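Local coordinates for protein eEF1A lysine and N-terminal methyltransferase (Homo sapiens, PDB 5WCJ) that methylates the elongation factor eEF1A with S-adenosyl-L-methionine, the C-terminal domain of the enzyme, crystallised here, acting on the N terminus of eEF1A and the N-terminal part on a lysine, at residues 45-50 with 70-75; 121-126 with 158-163; 181-186 with 201-206. All coordinates share one frame; numbering follows the deposited sequence.

The three contacts lie on one mixed seven-stranded sheet and follow each other along the chain. Contact 1 pairs strands 44-49 and 67-73, contact 2 pairs 118-123 and 158-164, and contact 3 joins the open end of the antiparallel hairpin of 185-190 and 197-202. Strands 44-49 and 118-123 are neighbours, so contacts 1 and 2 touch, their centres about 10 Å apart. Contact 3 adjoins contact 2 through strands 158-164 and 197-202, with centres about 14 Å apart. Contacts 1 and 3 do not touch; their centres are about 23 Å apart, their nearest atoms about 11 Å. Contacts 1 and 2 reach S-adenosyl-L-homocysteine at the strand ends; contact 3 lies at the far border of the sheet.

Contact 1: residues 45-50 with 70-75; sequences ALLVVG and DAVEID. With SAH (S-adenosyl-L-homocysteine), chain F.
Glu73 OE1, which lies 3.7 Å from Gly50 C, is gripped by two donors. SAH O3' donates to Glu73 OE1 at 2.6 Å, and the backbone N of Leu51 gives another bond. Glu73 OE2 accepts from Asp75 N at 3.0 Å and from SAH O2', a contact so short that its exact length is doubtful. The bend at chi2 (52°) places CD near the ribose, and these bonds would probably restrain the carboxylate from turning. Gly50 has backbone angles that suit glycine, and a side chain here would crowd SAH O4'. Behind this end the two strands run parallel. Asp70 N bonds to Leu46 O, Val48 N to Asp70 O, Val72 N to Val48 O and Gly50 N to Val72 O. On the sheet face with Val49, the methyl Leu47 CD1 meets Val72 CG2 at 3.8 Å, the two side chains crossing at a slant. Asp70 OD2 is satisfied by the hydroxyl of Tyr118. Val49 CG1 stands anti to its backbone N (chi1 -176°) and comes within 3.7 Å of SAH C2. Ile74 CG2 lies 3.5 Å from SAH C4, adding an apolar contact to the adenine. This is the first beta-alpha-beta unit of a Rossmann-like methyltransferase, with a glycine after one strand and an acidic residue holding the ribose diol at the end of the next.

Contact 2: residues 121-126 with 158-163; sequences IMFDVD and GVFILN. With SAH (S-adenosyl-L-homocysteine), chain F.
Two central parallel strands of a Rossmann-like methyltransferase pair here, and the loop after the first reaches the cofactor; Phe123 and Phe160 pack across the pair. The rings make a T-shaped stack. The edge of Phe160 points at the face of Phe123, with planes at 83° and centroids 4.8 Å apart. Phe160 CE1 sits 3.5 Å above the Phe123 plane, over its centre. In one of its two conformers Leu162 CD1 comes to the edge of the Phe123 ring. On the other sheet face Met122 and Ile161 lie side by side, and Met26 of helix 21-28 touches both. The backbones are joined by four bonds: Ile121 N to Val159 O, Ile161 N to Ile121 O, Phe123 N to Ile161 O and Asn163 N to Phe123 O. Just past the end of strand 118-123, Asp124 OD1 accepts from Asn163 ND2 at 3.2 Å, bent to 143° at the hydrogen. The carboxylate and amide planes are 50° apart. Asp124 also takes His22 NE2 on OD1 and His23 NE2 on OD2, while Asn163 OD1 is held by Asn196. A water accepts from Val125 N at 2.8 Å and can donate to Asn163 O, one of several acceptors in its reach. Val125 CG2 approaches SAH C5 at 3.3 Å, and Asp124 OD2 lies 3.6 Å from SAH CG. An apolar aromatic core thus backs a polar cluster, whose several bonds are likely to fix the Asp124 carboxylate beside the homocysteine arm.

Contact 3: residues 181-186 with 201-206; sequences AVFPLL and CQLHPE
Leu185 and Gln202 exchange two backbone hydrogen bonds, a hydrogen-bonded antiparallel pair. Gln202 N donates to Leu185 O at 2.8 Å and nearly straight (169°). The return bond, Leu185 N to Gln202 O, is longer at 3.2 Å. There the donor stands above the carbonyl plane, 40° out of it. Gln202 O also faces Pro184 N, but a proline nitrogen in the chain has no hydrogen to give. Strand 158-164 flanks the other edge of strand 197-202: Cys201 N bonds to Phe160 O, and the side-chain NE2 of Gln202 donates to Gly158 O. Gln202 OE1 lies 3.6 Å from Leu185 CD2, because the two side chains run side by side. On the opposite sheet face Cys201 CB packs against Phe183 CB at 3.5 Å. Phe183 has just left helix 169-182, and its CG lies anti to the carbonyl carbon, which sets the base of the ring against Cys201 CB. Ring atom CD1 of Phe183 meets Leu203 CD2 at 3.6 Å, while the ring also meets that of Phe160, planes about 40° apart. An alanine in place of Phe183 would probably leave Leu203 CD2 and the Phe160 ring without this aromatic partner and open a gap between helix end and sheet. Pro184 CB touches Pro205 CG at 3.8 Å, where the chain enters strand 185-190 and has left strand 197-202. Such a border belongs to the class I methyltransferase fold, in which the last strand, here 197-202, is inserted antiparallel between 158-164 and 185-190.

Contact 1: residues 45-50 with 70-75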
loop_
_atom_site.group_PDB
_atom_site.type_symbol
_atom_site.label_atom_id
_atom_site.label_comp_id
_atom_site.label_asym_id
_atom_site.label_seq_id
_atom_site.Cartn_x
_atom_site.Cartn_y
_atom_site.Cartn_z
ATOM N N ALA A 45 -8.491 -5.193 -3.809
ATOM C CA ALA A 45 -7.287 -5.431 -4.594
ATOM C C ALA A 45 -6.192 -4.432 -4.164
ATOM O O ALA A 45 -6.403 -3.210 -4.239
ATOM C CB ALA A 45 -7.603 -5.281 -6.062
ATOM N N LEU A 46 -5.044 -4.949 -3.740
ATOM C CA LEU A 46 -3.965 -4.123 -3.217
ATOM C C LEU A 46 -2.631 -4.463 -3.871
ATOM O O LEU A 46 -2.233 -5.634 -3.930
ATOM C CB LEU A 46 -3.860 -4.286 -1.693
ATOM C CG LEU A 46 -2.508 -3.942 -1.059
ATOM C CD1 LEU A 46 -2.389 -2.447 -0.866
ATOM C CD2 LEU A 46 -2.312 -4.635 0.285
ATOM N N LEU A 47 -1.926 -3.422 -4.328
ATOM C CA LEU A 47 -0.588 -3.549 -4.870
ATOM C C LEU A 47 0.344 -2.961 -3.812
ATOM O O LEU A 47 0.125 -1.836 -3.347
ATOM C CB LEU A 47 -0.462 -2.730 -6.162
ATOM C CG LEU A 47 0.940 -2.626 -6.776
ATOM C CD1 LEU A 47 1.459 -3.990 -7.210
ATOM C CD2 LEU A 47 0.876 -1.698 -7.963
ATOM N N VAL A 48 1.362 -3.703 -3.433
ATOM C CA VAL A 48 2.342 -3.226 -2.462
ATOM C C VAL A 48 3.725 -3.305 -3.079
ATOM O O VAL A 48 4.132 -4.366 -3.527
ATOM C CB VAL A 48 2.322 -4.043 -1.137
ATOM C CG1 VAL A 48 3.314 -3.432 -0.142
ATOM C CG2 VAL A 48 0.935 -4.115 -0.574
ATOM N N VAL A 49 4.443 -2.183 -3.105
ATOM C CA VAL A 49 5.805 -2.157 -3.618
ATOM C C VAL A 49 6.729 -2.027 -2.446
ATOM O O VAL A 49 6.627 -1.049 -1.677
ATOM C CB VAL A 49 6.039 -0.981 -4.578
ATOM C CG1 VAL A 49 7.436 -1.072 -5.158
ATOM C CG2 VAL A 49 4.959 -0.980 -5.650
ATOM N N GLY A 50 7.621 -3.011 -2.324
ATOM C CA GLY A 50 8.577 -3.097 -1.255
ATOM C C GLY A 50 8.096 -4.116 -0.236
ATOM O O GLY A 50 7.095 -3.882 0.425
ATOM N N ASP A 70 -0.936 -8.118 -4.716
ATOM C CA ASP A 70 0.252 -8.257 -5.557
ATOM C C ASP A 70 1.368 -7.452 -4.880
ATOM O O ASP A 70 1.195 -6.266 -4.629
ATOM C CB ASP A 70 -0.026 -7.698 -6.936
ATOM C CG ASP A 70 -0.906 -8.617 -7.780
ATOM O OD1 ASP A 70 -0.516 -9.785 -7.975
ATOM O OD2 ASP A 70 -1.947 -8.158 -8.300
ATOM N N ALA A 71 2.451 -8.122 -4.527
ATOM C CA ALA A 71 3.599 -7.497 -3.885
ATOM C C ALA A 71 4.754 -7.505 -4.877
ATOM O O ALA A 71 5.020 -8.524 -5.517
ATOM C CB ALA A 71 3.972 -8.236 -2.623
ATOM N N VAL A 72 5.408 -6.365 -5.037
ATOM C CA VAL A 72 6.542 -6.254 -5.947
ATOM C C VAL A 72 7.801 -5.955 -5.139
ATOM O O VAL A 72 7.813 -5.059 -4.319
ATOM C CB VAL A 72 6.282 -5.171 -7.002
ATOM C CG1 VAL A 72 7.437 -5.102 -7.988
ATOM C CG2 VAL A 72 4.965 -5.444 -7.698
ATOM N N GLU A 73 8.850 -6.741 -5.332
ATOM C CA GLU A 73 10.051 -6.644 -4.538
ATOM C C GLU A 73 11.259 -6.789 -5.471
ATOM O O GLU A 73 11.316 -7.734 -6.247
ATOM C CB GLU A 73 10.067 -7.757 -3.470
ATOM C CG GLU A 73 11.376 -7.952 -2.723
ATOM C CD GLU A 73 11.920 -6.676 -2.114
ATOM O OE1 GLU A 73 11.137 -5.932 -1.449
ATOM O OE2 GLU A 73 13.144 -6.402 -2.263
ATOM N N ILE A 74 12.205 -5.872 -5.367
ATOM C CA ILE A 74 13.354 -5.857 -6.316
ATOM C C ILE A 74 14.415 -6.925 -6.000
ATOM O O ILE A 74 15.073 -7.414 -6.918
ATOM C CB ILE A 74 14.003 -4.464 -6.383
ATOM C CG1 ILE A 74 14.828 -4.304 -7.664
ATOM C CG2 ILE A 74 14.826 -4.139 -5.161
ATOM C CD1 ILE A 74 15.338 -2.873 -7.816
ATOM N N ASP A 75 14.536 -7.307 -4.723
ATOM C CA ASP A 75 15.645 -8.126 -4.210
ATOM C C ASP A 75 15.127 -9.523 -3.866
ATOM O O ASP A 75 14.392 -9.672 -2.871
ATOM C CB ASP A 75 16.245 -7.444 -2.987
ATOM C CG ASP A 75 17.471 -8.170 -2.407
ATOM O OD1 ASP A 75 17.849 -9.262 -2.883
ATOM O OD2 ASP A 75 18.037 -7.634 -1.427
HETATM C CG SAH F . 10.383 -1.814 3.832
HETATM S SD SAH F . 12.054 -2.266 3.286
HETATM C "C5'" SAH F . 12.172 -1.528 1.635
HETATM C "C4'" SAH F . 11.935 -2.613 0.604
HETATM O "O4'" SAH F . 11.897 -2.001 -0.708
HETATM C "C3'" SAH F . 13.056 -3.669 0.560
HETATM O "O3'" SAH F . 12.489 -4.975 0.538
HETATM C "C2'" SAH F . 13.771 -3.353 -0.759
HETATM O "O2'" SAH F . 14.379 -4.455 -1.424
HETATM C "C1'" SAH F . 12.585 -2.869 -1.580
HETATM N N9 SAH F . 12.924 -2.109 -2.780
HETATM C C8 SAH F . 13.925 -1.182 -2.922
HETATM N N7 SAH F . 13.947 -0.596 -4.095
HETATM C C5 SAH F . 12.888 -1.177 -4.771
HETATM C C6 SAH F . 12.361 -0.978 -6.058
HETATM N N6 SAH F . 12.858 -0.074 -6.943
HETATM N N1 SAH F . 11.305 -1.731 -6.426
HETATM C C2 SAH F . 10.812 -2.632 -5.560
HETATM N N3 SAH F . 11.213 -2.894 -4.312
HETATM C C4 SAH F . 12.257 -2.123 -3.973
#

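Contact 2: residues 121-126 with 158-163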
loop_
_atom_site.group_PDB
_atom_site.type_symbol
_atom_site.label_atom_id
_atom_site.label_comp_id
_atom_site.label_asym_id
_atom_site.label_seq_id
_atom_site.Cartn_x
_atom_site.Cartn_y
_atom_site.Cartn_z
ATOM N N ILE A 121 -2.912 1.223 -3.555
ATOM C CA ILE A 121 -1.529 1.047 -3.941
ATOM C C ILE A 121 -0.662 1.607 -2.817
ATOM O O ILE A 121 -0.804 2.771 -2.446
ATOM C CB ILE A 121 -1.208 1.733 -5.292
ATOM C CG1 ILE A 121 -2.045 1.129 -6.433
ATOM C CG2 ILE A 121 0.271 1.649 -5.603
ATOM C CD1 ILE A 121 -1.908 1.896 -7.737
ATOM N N MET A 122 0.232 0.775 -2.291
ATOM C CA MET A 122 1.131 1.169 -1.206
ATOM C C MET A 122 2.560 1.161 -1.689
ATOM O O MET A 122 3.023 0.141 -2.239
ATOM C CB MET A 122 0.981 0.228 -0.005
ATOM C CG MET A 122 -0.335 0.340 0.726
ATOM S SD MET A 122 -0.341 -0.774 2.168
ATOM C CE MET A 122 -1.913 -0.344 2.897
ATOM N N PHE A 123 3.277 2.264 -1.433
ATOM C CA PHE A 123 4.733 2.316 -1.644
ATOM C C PHE A 123 5.417 2.302 -0.302
ATOM O O PHE A 123 5.282 3.261 0.473
ATOM C CB PHE A 123 5.138 3.587 -2.396
ATOM C CG PHE A 123 4.826 3.594 -3.878
ATOM C CD1 PHE A 123 4.153 2.554 -4.515
ATOM C CD2 PHE A 123 5.204 4.698 -4.649
ATOM C CE1 PHE A 123 3.884 2.596 -5.858
ATOM C CE2 PHE A 123 4.932 4.727 -6.004
ATOM C CZ PHE A 123 4.249 3.699 -6.592
ATOM N N ASP A 124 6.152 1.216 -0.041
ATOM C CA ASP A 124 6.971 1.039 1.153
ATOM C C ASP A 124 8.364 0.706 0.669
ATOM O O ASP A 124 8.939 -0.329 1.016
ATOM C CB ASP A 124 6.375 -0.103 2.006
ATOM C CG ASP A 124 6.921 -0.176 3.420
ATOM O OD1 ASP A 124 7.442 0.833 3.923
ATOM O OD2 ASP A 124 6.803 -1.290 4.039
ATOM N N VAL A 125 8.880 1.560 -0.204
ATOM C CA VAL A 125 10.109 1.266 -0.929
ATOM C C VAL A 125 11.248 2.131 -0.398
ATOM O O VAL A 125 11.077 3.331 -0.197
ATOM C CB VAL A 125 9.900 1.319 -2.454
ATOM C CG1 VAL A 125 9.151 2.546 -2.895
ATOM C CG2 VAL A 125 11.214 1.189 -3.203
ATOM N N ASP A 126 12.382 1.499 -0.113
ATOM C CA ASP A 126 13.551 2.202 0.420
ATOM C C ASP A 126 14.791 1.532 -0.144
ATOM O O ASP A 126 14.993 0.348 0.094
ATOM C CB ASP A 126 13.546 2.156 1.946
ATOM C CG ASP A 126 14.620 3.051 2.581
ATOM O OD1 ASP A 126 15.427 3.686 1.862
ATOM O OD2 ASP A 126 14.655 3.103 3.825
ATOM N N GLY A 158 -10.065 4.893 -5.120
ATOM C CA GLY A 158 -9.022 4.186 -4.386
ATOM C C GLY A 158 -8.093 5.144 -3.661
ATOM O O GLY A 158 -8.290 6.376 -3.668
ATOM N N VAL A 159 -7.068 4.567 -3.036
ATOM C CA VAL A 159 -6.131 5.329 -2.254
ATOM C C VAL A 159 -4.708 4.896 -2.610
ATOM O O VAL A 159 -4.435 3.702 -2.732
ATOM C CB VAL A 159 -6.423 5.252 -0.736
ATOM C CG1 VAL A 159 -6.312 3.839 -0.201
ATOM C CG2 VAL A 159 -5.511 6.216 0.028
ATOM N N PHE A 160 -3.833 5.885 -2.780
ATOM C CA PHE A 160 -2.404 5.669 -3.014
ATOM C C PHE A 160 -1.692 6.113 -1.730
ATOM O O PHE A 160 -1.873 7.251 -1.305
ATOM C CB PHE A 160 -1.999 6.516 -4.230
ATOM C CG PHE A 160 -0.535 6.604 -4.487
ATOM C CD1 PHE A 160 0.285 5.492 -4.444
ATOM C CD2 PHE A 160 0.008 7.820 -4.883
ATOM C CE1 PHE A 160 1.657 5.596 -4.699
ATOM C CE2 PHE A 160 1.364 7.941 -5.151
ATOM C CZ PHE A 160 2.195 6.822 -5.074
ATOM N N ILE A 161 -0.957 5.201 -1.096
ATOM C CA ILE A 161 -0.392 5.405 0.230
ATOM C C ILE A 161 1.104 5.289 0.097
ATOM O O ILE A 161 1.596 4.254 -0.391
ATOM C CB ILE A 161 -0.931 4.381 1.236
ATOM C CG1 ILE A 161 -2.477 4.392 1.238
ATOM C CG2 ILE A 161 -0.302 4.594 2.603
ATOM C CD1 ILE A 161 -3.123 3.307 2.083
ATOM N N LEU A 162 1.823 6.311 0.559
ATOM C CA LEU A 162 3.262 6.409 0.376
ATOM C C LEU A 162 3.970 6.615 1.720
ATOM O O LEU A 162 3.580 7.506 2.462
ATOM C CB LEU A 162 3.520 7.641 -0.502
ATOM C CG LEU A 162 4.943 8.090 -0.776
ATOM C CD1 LEU A 162 5.620 7.055 -1.661
ATOM C CD2 LEU A 162 4.946 9.455 -1.425
ATOM N N ASN A 163 5.008 5.831 1.978
ATOM C CA ASN A 163 5.908 6.031 3.101
ATOM C C ASN A 163 7.006 6.948 2.567
ATOM O O ASN A 163 7.730 6.552 1.653
ATOM C CB ASN A 163 6.473 4.697 3.556
ATOM C CG ASN A 163 7.520 4.821 4.659
ATOM O OD1 ASN A 163 7.546 5.792 5.393
ATOM N ND2 ASN A 163 8.387 3.799 4.779
HETATM C CG SAH F . 10.383 -1.814 3.832
HETATM S SD SAH F . 12.054 -2.266 3.286
HETATM C "C5'" SAH F . 12.172 -1.528 1.635
HETATM C "C4'" SAH F . 11.935 -2.613 0.604
HETATM O "O4'" SAH F . 11.897 -2.001 -0.708
HETATM C "C3'" SAH F . 13.056 -3.669 0.560
HETATM O "O3'" SAH F . 12.489 -4.975 0.538
HETATM C "C2'" SAH F . 13.771 -3.353 -0.759
HETATM O "O2'" SAH F . 14.379 -4.455 -1.424
HETATM C "C1'" SAH F . 12.585 -2.869 -1.580
HETATM N N9 SAH F . 12.924 -2.109 -2.780
HETATM C C8 SAH F . 13.925 -1.182 -2.922
HETATM N N7 SAH F . 13.947 -0.596 -4.095
HETATM C C5 SAH F . 12.888 -1.177 -4.771
HETATM C C6 SAH F . 12.361 -0.978 -6.058
HETATM N N6 SAH F . 12.858 -0.074 -6.943
HETATM N N1 SAH F . 11.305 -1.731 -6.426
HETATM C C2 SAH F . 10.812 -2.632 -5.560
HETATM N N3 SAH F . 11.213 -2.894 -4.312
HETATM C C4 SAH F . 12.257 -2.123 -3.973
HETATM O O HOH W 1 8.416 4.356 0.032
#

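Contact 3: residues 181-186 with 201-206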
loop_
_atom_site.group_PDB
_atom_site.type_symbol
_atom_site.label_atom_id
_atom_site.label_comp_id
_atom_site.label_asym_id
_atom_site.label_seq_id
_atom_site.Cartn_x
_atom_site.Cartn_y
_atom_site.Cartn_z
ATOM N N ALA A 181 -0.448 17.639 -7.633
ATOM C CA ALA A 181 -0.787 17.877 -9.051
ATOM C C ALA A 181 -1.520 16.693 -9.693
ATOM O O ALA A 181 -2.408 16.881 -10.503
ATOM C CB ALA A 181 0.460 18.193 -9.854
ATOM N N VAL A 182 -1.137 15.472 -9.325
ATOM C CA VAL A 182 -1.749 14.263 -9.874
ATOM C C VAL A 182 -2.857 13.721 -8.978
ATOM O O VAL A 182 -3.844 13.209 -9.507
ATOM C CB VAL A 182 -0.667 13.188 -10.126
ATOM C CG1 VAL A 182 -1.277 11.906 -10.711
ATOM C CG2 VAL A 182 0.422 13.737 -11.043
ATOM N N PHE A 183 -2.706 13.846 -7.641
ATOM C CA PHE A 183 -3.686 13.390 -6.655
ATOM C C PHE A 183 -4.124 14.574 -5.799
ATOM O O PHE A 183 -3.517 14.865 -4.753
ATOM C CB PHE A 183 -3.109 12.283 -5.772
ATOM C CG PHE A 183 -2.690 11.062 -6.533
ATOM C CD1 PHE A 183 -3.598 10.041 -6.793
ATOM C CD2 PHE A 183 -1.402 10.934 -6.994
ATOM C CE1 PHE A 183 -3.219 8.914 -7.511
ATOM C CE2 PHE A 183 -1.005 9.815 -7.706
ATOM C CZ PHE A 183 -1.912 8.802 -7.968
ATOM N N PRO A 184 -5.187 15.268 -6.227
ATOM C CA PRO A 184 -5.467 16.552 -5.557
ATOM C C PRO A 184 -5.988 16.467 -4.116
ATOM O O PRO A 184 -5.923 17.454 -3.386
ATOM C CB PRO A 184 -6.448 17.268 -6.505
ATOM C CG PRO A 184 -6.825 16.295 -7.563
ATOM C CD PRO A 184 -5.923 15.095 -7.497
ATOM N N LEU A 185 -6.458 15.308 -3.680
ATOM C CA LEU A 185 -6.820 15.134 -2.288
ATOM C C LEU A 185 -5.643 14.437 -1.599
ATOM O O LEU A 185 -5.350 13.286 -1.928
ATOM C CB LEU A 185 -8.084 14.311 -2.201
ATOM C CG LEU A 185 -8.644 14.042 -0.811
ATOM C CD1 LEU A 185 -8.932 15.345 -0.097
ATOM C CD2 LEU A 185 -9.889 13.175 -0.880
ATOM N N LEU A 186 -4.971 15.157 -0.699
ATOM C CA LEU A 186 -3.808 14.678 0.027
ATOM C C LEU A 186 -4.106 14.766 1.515
ATOM O O LEU A 186 -4.653 15.787 1.988
ATOM C CB LEU A 186 -2.619 15.577 -0.269
ATOM C CG LEU A 186 -1.323 14.937 -0.762
ATOM C CD1 LEU A 186 -1.555 14.064 -1.993
ATOM C CD2 LEU A 186 -0.307 16.035 -1.066
ATOM N N CYS A 201 -3.159 9.586 -0.768
ATOM C CA CYS A 201 -3.442 10.381 -1.954
ATOM C C CYS A 201 -4.659 9.836 -2.679
ATOM O O CYS A 201 -4.762 8.632 -2.983
ATOM C CB CYS A 201 -2.245 10.381 -2.924
ATOM S SG CYS A 201 -0.671 10.733 -2.101
ATOM N N GLN A 202 -5.580 10.731 -2.975
ATOM C CA GLN A 202 -6.796 10.351 -3.698
ATOM C C GLN A 202 -7.093 11.333 -4.833
ATOM O O GLN A 202 -6.467 12.415 -4.944
ATOM C CB GLN A 202 -7.948 10.275 -2.719
ATOM C CG GLN A 202 -7.799 9.142 -1.730
ATOM C CD GLN A 202 -9.068 8.870 -0.979
ATOM O OE1 GLN A 202 -9.443 9.646 -0.117
ATOM N NE2 GLN A 202 -9.751 7.781 -1.319
ATOM N N LEU A 203 -8.047 10.951 -5.668
ATOM C CA LEU A 203 -8.288 11.640 -6.928
ATOM C C LEU A 203 -9.385 12.708 -6.912
ATOM O O LEU A 203 -9.344 13.607 -7.744
ATOM C CB LEU A 203 -8.567 10.615 -8.025
ATOM C CG LEU A 203 -7.387 9.707 -8.366
ATOM C CD1 LEU A 203 -7.844 8.509 -9.193
ATOM C CD2 LEU A 203 -6.305 10.471 -9.092
ATOM N N HIS A 204 -10.335 12.633 -5.987
ATOM C CA HIS A 204 -11.543 13.490 -6.049
ATOM C C HIS A 204 -11.816 14.264 -4.756
ATOM O O HIS A 204 -12.527 13.768 -3.872
ATOM C CB HIS A 204 -12.749 12.632 -6.436
ATOM C CG HIS A 204 -12.577 11.949 -7.748
ATOM N ND1 HIS A 204 -12.566 10.578 -7.875
ATOM C CD2 HIS A 204 -12.317 12.443 -8.979
ATOM C CE1 HIS A 204 -12.346 10.258 -9.138
ATOM N NE2 HIS A 204 -12.185 11.369 -9.828
ATOM N N PRO A 205 -11.266 15.489 -4.646
ATOM C CA PRO A 205 -11.475 16.317 -3.446
ATOM C C PRO A 205 -12.950 16.648 -3.134
ATOM O O PRO A 205 -13.297 16.812 -1.963
ATOM C CB PRO A 205 -10.703 17.613 -3.753
ATOM C CG PRO A 205 -9.860 17.326 -4.925
ATOM C CD PRO A 205 -10.519 16.215 -5.681
ATOM N N GLU A 206 -13.793 16.736 -4.163
ATOM C CA GLU A 206 -15.241 17.008 -3.980
ATOM C C GLU A 206 -16.003 15.946 -3.157
ATOM O O GLU A 206 -17.006 16.265 -2.511
ATOM C CB GLU A 206 -15.943 17.249 -5.336
ATOM C CG GLU A 206 -16.130 16.030 -6.257
ATOM C CD GLU A 206 -14.900 15.659 -7.088
ATOM O OE1 GLU A 206 -13.796 16.209 -6.852
ATOM O OE2 GLU A 206 -15.039 14.794 -7.984
#